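Local atomic coordinates of alcohol dehydrogenase superfamily protein (Novosphingobium aromaticivorans, PDB entry 3GAZ), a protein that probably works as an NADP-dependent oxidoreductase of the medium-chain alcohol dehydrogenase superfamily. Residues I136-G141 / I168-A173; E140-R145 / V154-G159. One frame throughout, in Å; residues are numbered along the deposited sequence.

In the fold
After the strands of the N-terminal GroES-like part and helix 125-129, the chain forms helix 132-145, which supplies one side of both interactions; residues 140 and 141 belong to both. The chain then leaves the helix by a short connection into strand 153-157, and interaction 2 closes this small loop by setting L142 against V154 and I156. After the strand, a glycine-rich turn leads into helix 162-173, whose last turns come back to 136-141 in interaction 1. This longer loop encloses the shorter one almost completely, so the two contacts nest. Together they tie helix 132-145 to the first strand and first helix of the Rossmann-type domain. The centres of the two contacts lie about 6 Å apart.

Interaction 1 (I136-G141 / I168-A173); sequences ITAWEG and IQIALA
Segments 136-141 and 168-173, each part of a longer helix, come closest at W139 and I170, whose CA atoms are 7.4 Å apart. No hydrogen bond crosses the gap, and the contact is a small, buried apolar one of 131 Å² in which I170 does most of the reaching. Its CB points at the other helix, and the CG1 branch is fully extended (chi2 177°), which carries CD1 across to the A138 methyl. There CD1 meets A138 CB at 3.9 Å and, on its other flank, W139 CE3, also at 3.9 Å. The methyl reaches the indole at its edge, close to the ring plane, so this is edge packing and not a methyl laid over the face. The second branch, I170 CG2, approaches the same W139 CE3 at 4.1 Å; both arms of the isoleucine come to CE3 from the same side of the ring plane, CD1 near the plane and CG2 well off it. W139 gets there by its first torsion: CG lies anti to the backbone N (chi1 -174°), and the ring leans toward I170, crossing that side chain at about a right angle. A138 is small and its CB points toward the partner helix, giving CD1 a shallow seat. Around this pair, A138 also packs on V163, V166 and A167, earlier along the partner's own helix 162-173. The indole also touches M284 and E287 of helix 278-293, while on the other side of helix 162-173 I168, A171 and L172 lie against V178 of strand 177-182.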
ATOM      1  N   ILE A 136     -10.821  -1.182 -17.879  1.00 12.05           N
ATOM      2  CA  ILE A 136     -10.929  -2.268 -16.918  1.00 12.96           C
ATOM      3  C   ILE A 136     -12.197  -2.103 -16.077  1.00 13.50           C
ATOM      4  O   ILE A 136     -12.894  -3.076 -15.793  1.00 13.76           O
ATOM      5  CB  ILE A 136      -9.688  -2.306 -15.997  1.00 13.07           C
ATOM      6  CG1 ILE A 136      -8.474  -2.784 -16.799  1.00 14.68           C
ATOM      7  CG2 ILE A 136      -9.936  -3.214 -14.800  1.00 14.78           C
ATOM      8  CD1 ILE A 136      -7.164  -2.704 -16.043  1.00 14.76           C
ATOM      9  N   THR A 137     -12.499  -0.868 -15.691  1.00 11.91           N
ATOM     10  CA  THR A 137     -13.684  -0.605 -14.891  1.00 14.10           C
ATOM     11  C   THR A 137     -14.928  -0.976 -15.697  1.00 15.39           C
ATOM     12  O   THR A 137     -15.812  -1.684 -15.208  1.00 15.13           O
ATOM     13  CB  THR A 137     -13.745   0.879 -14.470  1.00 14.43           C
ATOM     14  OG1 THR A 137     -12.611   1.185 -13.645  1.00 14.67           O
ATOM     15  CG2 THR A 137     -15.021   1.168 -13.695  1.00 12.66           C
ATOM     16  N   ALA A 138     -14.979  -0.515 -16.944  1.00 14.80           N
ATOM     17  CA  ALA A 138     -16.107  -0.803 -17.826  1.00 13.46           C
ATOM     18  C   ALA A 138     -16.251  -2.301 -18.078  1.00 13.57           C
ATOM     19  O   ALA A 138     -17.363  -2.840 -18.092  1.00 14.50           O
ATOM     20  CB  ALA A 138     -15.923  -0.078 -19.153  1.00 12.60           C
ATOM     21  N   TRP A 139     -15.121  -2.970 -18.275  1.00 13.72           N
ATOM     22  CA  TRP A 139     -15.112  -4.404 -18.551  1.00 13.73           C
ATOM     23  C   TRP A 139     -15.560  -5.261 -17.367  1.00 15.11           C
ATOM     24  O   TRP A 139     -16.316  -6.223 -17.540  1.00 14.41           O
ATOM     25  CB  TRP A 139     -13.713  -4.836 -18.993  1.00 14.69           C
ATOM     26  CG  TRP A 139     -13.630  -6.265 -19.433  1.00 16.08           C
ATOM     27  CD1 TRP A 139     -13.492  -7.370 -18.638  1.00 16.30           C
ATOM     28  CD2 TRP A 139     -13.702  -6.747 -20.780  1.00 17.14           C
ATOM     29  NE1 TRP A 139     -13.470  -8.511 -19.412  1.00 18.12           N
ATOM     30  CE2 TRP A 139     -13.596  -8.156 -20.729  1.00 17.56           C
ATOM     31  CE3 TRP A 139     -13.842  -6.121 -22.028  1.00 17.67           C
ATOM     32  CZ2 TRP A 139     -13.630  -8.953 -21.881  1.00 19.32           C
ATOM     33  CZ3 TRP A 139     -13.876  -6.917 -23.176  1.00 18.41           C
ATOM     34  CH2 TRP A 139     -13.767  -8.317 -23.090  1.00 18.51           C
ATOM     35  N   GLU A 140     -15.100  -4.926 -16.166  1.00 14.11           N
ATOM     36  CA  GLU A 140     -15.485  -5.714 -15.003  1.00 14.82           C
ATOM     37  C   GLU A 140     -16.989  -5.668 -14.793  1.00 14.90           C
ATOM     38  O   GLU A 140     -17.587  -6.645 -14.354  1.00 13.28           O
ATOM     39  CB  GLU A 140     -14.774  -5.222 -13.740  1.00 17.08           C
ATOM     40  CG  GLU A 140     -13.258  -5.261 -13.841  1.00 21.39           C
ATOM     41  CD  GLU A 140     -12.580  -5.281 -12.485  1.00 25.15           C
ATOM     42  OE1 GLU A 140     -13.029  -4.550 -11.571  1.00 23.70           O
ATOM     43  OE2 GLU A 140     -11.585  -6.026 -12.339  1.00 28.79           O
ATOM     44  N   GLY A 141     -17.598  -4.531 -15.116  1.00 13.84           N
ATOM     45  CA  GLY A 141     -19.030  -4.397 -14.936  1.00 15.52           C
ATOM     46  C   GLY A 141     -19.843  -5.059 -16.028  1.00 16.12           C
ATOM     47  O   GLY A 141     -20.765  -5.835 -15.752  1.00 15.38           O
ATOM     48  N   ILE A 168     -19.611   2.097 -23.570  1.00 14.54           N
ATOM     49  CA  ILE A 168     -20.441   2.133 -24.776  1.00 14.30           C
ATOM     50  C   ILE A 168     -19.808   1.305 -25.890  1.00 15.03           C
ATOM     51  O   ILE A 168     -20.470   0.489 -26.530  1.00 15.63           O
ATOM     52  CB  ILE A 168     -20.599   3.575 -25.319  1.00 16.36           C
ATOM     53  CG1 ILE A 168     -21.540   4.381 -24.422  1.00 15.64           C
ATOM     54  CG2 ILE A 168     -21.101   3.533 -26.765  1.00 16.17           C
ATOM     55  CD1 ILE A 168     -21.674   5.830 -24.834  1.00 14.36           C
ATOM     56  N   GLN A 169     -18.516   1.525 -26.117  1.00 14.59           N
ATOM     57  CA  GLN A 169     -17.802   0.834 -27.179  1.00 14.59           C
ATOM     58  C   GLN A 169     -17.632  -0.660 -26.935  1.00 15.02           C
ATOM     59  O   GLN A 169     -17.658  -1.447 -27.880  1.00 12.97           O
ATOM     60  CB  GLN A 169     -16.449   1.515 -27.412  1.00 13.04           C
ATOM     61  CG  GLN A 169     -16.604   2.980 -27.828  1.00 13.78           C
ATOM     62  CD  GLN A 169     -15.281   3.697 -28.011  1.00 12.25           C
ATOM     63  OE1 GLN A 169     -14.551   3.441 -28.964  1.00 14.40           O
ATOM     64  NE2 GLN A 169     -14.963   4.599 -27.086  1.00 11.19           N
ATOM     65  N   ILE A 170     -17.454  -1.051 -25.675  1.00 14.19           N
ATOM     66  CA  ILE A 170     -17.311  -2.469 -25.351  1.00 14.23           C
ATOM     67  C   ILE A 170     -18.647  -3.156 -25.630  1.00 15.67           C
ATOM     68  O   ILE A 170     -18.699  -4.183 -26.308  1.00 15.62           O
ATOM     69  CB  ILE A 170     -16.932  -2.686 -23.859  1.00 13.72           C
ATOM     70  CG1 ILE A 170     -15.480  -2.264 -23.621  1.00 14.46           C
ATOM     71  CG2 ILE A 170     -17.122  -4.156 -23.468  1.00 14.93           C
ATOM     72  CD1 ILE A 170     -15.040  -2.364 -22.175  1.00 13.70           C
ATOM     73  N   ALA A 171     -19.723  -2.569 -25.113  1.00 14.91           N
ATOM     74  CA  ALA A 171     -21.065  -3.118 -25.293  1.00 15.23           C
ATOM     75  C   ALA A 171     -21.419  -3.270 -26.773  1.00 16.49           C
ATOM     76  O   ALA A 171     -21.936  -4.302 -27.185  1.00 17.17           O
ATOM     77  CB  ALA A 171     -22.090  -2.225 -24.597  1.00 14.29           C
ATOM     78  N   LEU A 172     -21.143  -2.240 -27.566  1.00 16.95           N
ATOM     79  CA  LEU A 172     -21.440  -2.286 -28.996  1.00 18.96           C
ATOM     80  C   LEU A 172     -20.668  -3.406 -29.676  1.00 19.77           C
ATOM     81  O   LEU A 172     -21.228  -4.169 -30.464  1.00 20.71           O
ATOM     82  CB  LEU A 172     -21.100  -0.942 -29.654  1.00 18.28           C
ATOM     83  CG  LEU A 172     -22.086   0.192 -29.364  1.00 18.58           C
ATOM     84  CD1 LEU A 172     -21.494   1.530 -29.784  1.00 19.07           C
ATOM     85  CD2 LEU A 172     -23.401  -0.086 -30.103  1.00 18.76           C
ATOM     86  N   ALA A 173     -19.381  -3.508 -29.362  1.00 19.71           N
ATOM     87  CA  ALA A 173     -18.539  -4.542 -29.946  1.00 21.27           C
ATOM     88  C   ALA A 173     -19.060  -5.938 -29.620  1.00 21.45           C
ATOM     89  O   ALA A 173     -18.918  -6.860 -30.419  1.00 21.90           O
ATOM     90  CB  ALA A 173     -17.108  -4.390 -29.448  1.00 21.67           C
TER

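Interaction 2 (E140-R145 / V154-G159); sequences EGLVDR and VLIQGG
L142 points from the last turn of helix 132-145 toward V154 and I156 of strand 153-157, and it makes the whole contact between 140-145 and 154-159. Its CB faces the strand but stays too far back to touch either residue, and CG is still more than 5 Å from I156 CD1. At CG the branches part. CD1 continues the chain anti to CA (chi2 172°) and heads for the neighbouring helix, where it meets I170 CG2 at 3.9 Å. CD2 is the branch turned to the strand: it lies 4.4 Å from V154 CG1 and the same 4.4 Å from I156 CD1, so one methyl sits over a pair of methyls in loose van der Waals packing. Those two, V154 CG1 and I156 CD1, are themselves 3.8 Å apart and form one continuous apolar patch. V154 already points at the helix. I156 does not, and its CD1 turns back beside CA (chi2 -62°), which brings it next to its neighbour's methyl. L142 itself sits within a wider pi-type turn of the helix, closed by R145 N to E140 O at 2.9 Å. L142 also packs on L219 and Y221 of the adjoining strand 217-222, so the L142 side chain touches two neighbouring strands of the sheet. The strand ends at Q157 and turns through G158 to G159, the first glycine of what looks like a GxGxxG pattern. This is consistent with the first strand and glycine-rich turn of a Rossmann-type dinucleotide-binding domain, here with a helix from earlier in the chain packed on one face of its parallel sheet.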
ATOM      1  N   GLU A 140     -15.100  -4.926 -16.166  1.00 14.11           N
ATOM      2  CA  GLU A 140     -15.485  -5.714 -15.003  1.00 14.82           C
ATOM      3  C   GLU A 140     -16.989  -5.668 -14.793  1.00 14.90           C
ATOM      4  O   GLU A 140     -17.587  -6.645 -14.354  1.00 13.28           O
ATOM      5  CB  GLU A 140     -14.774  -5.222 -13.740  1.00 17.08           C
ATOM      6  CG  GLU A 140     -13.258  -5.261 -13.841  1.00 21.39           C
ATOM      7  CD  GLU A 140     -12.580  -5.281 -12.485  1.00 25.15           C
ATOM      8  OE1 GLU A 140     -13.029  -4.550 -11.571  1.00 23.70           O
ATOM      9  OE2 GLU A 140     -11.585  -6.026 -12.339  1.00 28.79           O
ATOM     10  N   GLY A 141     -17.598  -4.531 -15.116  1.00 13.84           N
ATOM     11  CA  GLY A 141     -19.030  -4.397 -14.936  1.00 15.52           C
ATOM     12  C   GLY A 141     -19.843  -5.059 -16.028  1.00 16.12           C
ATOM     13  O   GLY A 141     -20.765  -5.835 -15.752  1.00 15.38           O
ATOM     14  N   LEU A 142     -19.491  -4.762 -17.273  1.00 16.61           N
ATOM     15  CA  LEU A 142     -20.200  -5.295 -18.431  1.00 17.12           C
ATOM     16  C   LEU A 142     -19.973  -6.770 -18.726  1.00 18.13           C
ATOM     17  O   LEU A 142     -20.896  -7.465 -19.151  1.00 16.76           O
ATOM     18  CB  LEU A 142     -19.832  -4.497 -19.683  1.00 16.42           C
ATOM     19  CG  LEU A 142     -20.209  -3.017 -19.737  1.00 17.04           C
ATOM     20  CD1 LEU A 142     -19.573  -2.384 -20.974  1.00 13.88           C
ATOM     21  CD2 LEU A 142     -21.722  -2.870 -19.759  1.00 18.38           C
ATOM     22  N   VAL A 143     -18.750  -7.246 -18.520  1.00 16.60           N
ATOM     23  CA  VAL A 143     -18.435  -8.637 -18.822  1.00 18.31           C
ATOM     24  C   VAL A 143     -18.323  -9.540 -17.598  1.00 19.02           C
ATOM     25  O   VAL A 143     -19.096 -10.487 -17.458  1.00 18.62           O
ATOM     26  CB  VAL A 143     -17.136  -8.726 -19.654  1.00 18.69           C
ATOM     27  CG1 VAL A 143     -16.850 -10.175 -20.035  1.00 20.50           C
ATOM     28  CG2 VAL A 143     -17.268  -7.861 -20.904  1.00 17.92           C
ATOM     29  N   ASP A 144     -17.374  -9.252 -16.713  1.00 19.14           N
ATOM     30  CA  ASP A 144     -17.198 -10.071 -15.520  1.00 20.42           C
ATOM     31  C   ASP A 144     -18.474 -10.202 -14.682  1.00 20.49           C
ATOM     32  O   ASP A 144     -18.885 -11.310 -14.342  1.00 19.41           O
ATOM     33  CB  ASP A 144     -16.065  -9.519 -14.644  1.00 21.14           C
ATOM     34  CG  ASP A 144     -14.706  -9.607 -15.318  1.00 23.56           C
ATOM     35  OD1 ASP A 144     -14.504 -10.526 -16.136  1.00 26.05           O
ATOM     36  OD2 ASP A 144     -13.827  -8.769 -15.019  1.00 27.28           O
ATOM     37  N   ARG A 145     -19.106  -9.081 -14.348  1.00 19.15           N
ATOM     38  CA  ARG A 145     -20.318  -9.135 -13.542  1.00 19.89           C
ATOM     39  C   ARG A 145     -21.607  -9.405 -14.331  1.00 22.04           C
ATOM     40  O   ARG A 145     -22.356 -10.324 -14.002  1.00 22.23           O
ATOM     41  CB  ARG A 145     -20.488  -7.838 -12.740  1.00 21.08           C
ATOM     42  CG  ARG A 145     -19.436  -7.590 -11.652  1.00 19.76           C
ATOM     43  CD  ARG A 145     -19.481  -8.642 -10.544  1.00 21.03           C
ATOM     44  NE  ARG A 145     -18.768  -9.869 -10.897  1.00 21.41           N
ATOM     45  CZ  ARG A 145     -17.444  -9.962 -10.997  1.00 21.77           C
ATOM     46  NH1 ARG A 145     -16.681  -8.899 -10.766  1.00 20.97           N
ATOM     47  NH2 ARG A 145     -16.883 -11.116 -11.332  1.00 21.75           N
ATOM     48  N   VAL A 154     -28.605  -2.226 -23.641  1.00 15.63           N
ATOM     49  CA  VAL A 154     -27.725  -1.711 -22.601  1.00 15.55           C
ATOM     50  C   VAL A 154     -27.821  -0.199 -22.487  1.00 14.56           C
ATOM     51  O   VAL A 154     -27.768   0.510 -23.485  1.00 16.56           O
ATOM     52  CB  VAL A 154     -26.242  -2.086 -22.886  1.00 13.57           C
ATOM     53  CG1 VAL A 154     -25.327  -1.446 -21.849  1.00 13.99           C
ATOM     54  CG2 VAL A 154     -26.078  -3.599 -22.877  1.00 16.77           C
ATOM     55  N   LEU A 155     -27.967   0.283 -21.258  1.00 13.71           N
ATOM     56  CA  LEU A 155     -28.050   1.713 -20.997  1.00 13.54           C
ATOM     57  C   LEU A 155     -26.821   2.141 -20.203  1.00 14.35           C
ATOM     58  O   LEU A 155     -26.591   1.652 -19.092  1.00 14.14           O
ATOM     59  CB  LEU A 155     -29.305   2.037 -20.184  1.00 13.93           C
ATOM     60  CG  LEU A 155     -29.404   3.488 -19.703  1.00 14.59           C
ATOM     61  CD1 LEU A 155     -29.543   4.416 -20.905  1.00 14.44           C
ATOM     62  CD2 LEU A 155     -30.581   3.643 -18.753  1.00 14.32           C
ATOM     63  N   ILE A 156     -26.023   3.033 -20.779  1.00 13.87           N
ATOM     64  CA  ILE A 156     -24.837   3.536 -20.101  1.00 15.43           C
ATOM     65  C   ILE A 156     -25.153   4.927 -19.569  1.00 14.87           C
ATOM     66  O   ILE A 156     -25.462   5.831 -20.344  1.00 16.01           O
ATOM     67  CB  ILE A 156     -23.624   3.654 -21.055  1.00 15.31           C
ATOM     68  CG1 ILE A 156     -23.294   2.293 -21.669  1.00 15.51           C
ATOM     69  CG2 ILE A 156     -22.421   4.213 -20.291  1.00 15.63           C
ATOM     70  CD1 ILE A 156     -22.899   1.239 -20.657  1.00 17.91           C
ATOM     71  N   GLN A 157     -25.089   5.090 -18.249  1.00 15.08           N
ATOM     72  CA  GLN A 157     -25.353   6.377 -17.607  1.00 17.02           C
ATOM     73  C   GLN A 157     -24.056   7.181 -17.568  1.00 17.75           C
ATOM     74  O   GLN A 157     -23.110   6.804 -16.875  1.00 20.18           O
ATOM     75  CB  GLN A 157     -25.867   6.158 -16.180  1.00 17.14           C
ATOM     76  CG  GLN A 157     -27.123   5.299 -16.105  1.00 20.07           C
ATOM     77  CD  GLN A 157     -28.397   6.089 -16.346  1.00 22.98           C
ATOM     78  OE1 GLN A 157     -28.463   6.932 -17.241  1.00 23.68           O
ATOM     79  NE2 GLN A 157     -29.425   5.811 -15.548  1.00 22.42           N
ATOM     80  N   GLY A 158     -24.017   8.287 -18.307  1.00 17.30           N
ATOM     81  CA  GLY A 158     -22.823   9.115 -18.359  1.00 16.18           C
ATOM     82  C   GLY A 158     -21.921   8.663 -19.496  1.00 15.95           C
ATOM     83  O   GLY A 158     -20.718   8.462 -19.310  1.00 16.60           O
ATOM     84  N   GLY A 159     -22.513   8.520 -20.680  1.00 14.76           N
ATOM     85  CA  GLY A 159     -21.793   8.057 -21.854  1.00 14.19           C
ATOM     86  C   GLY A 159     -20.613   8.879 -22.340  1.00 14.36           C
ATOM     87  O   GLY A 159     -19.774   8.366 -23.067  1.00 15.20           O
TER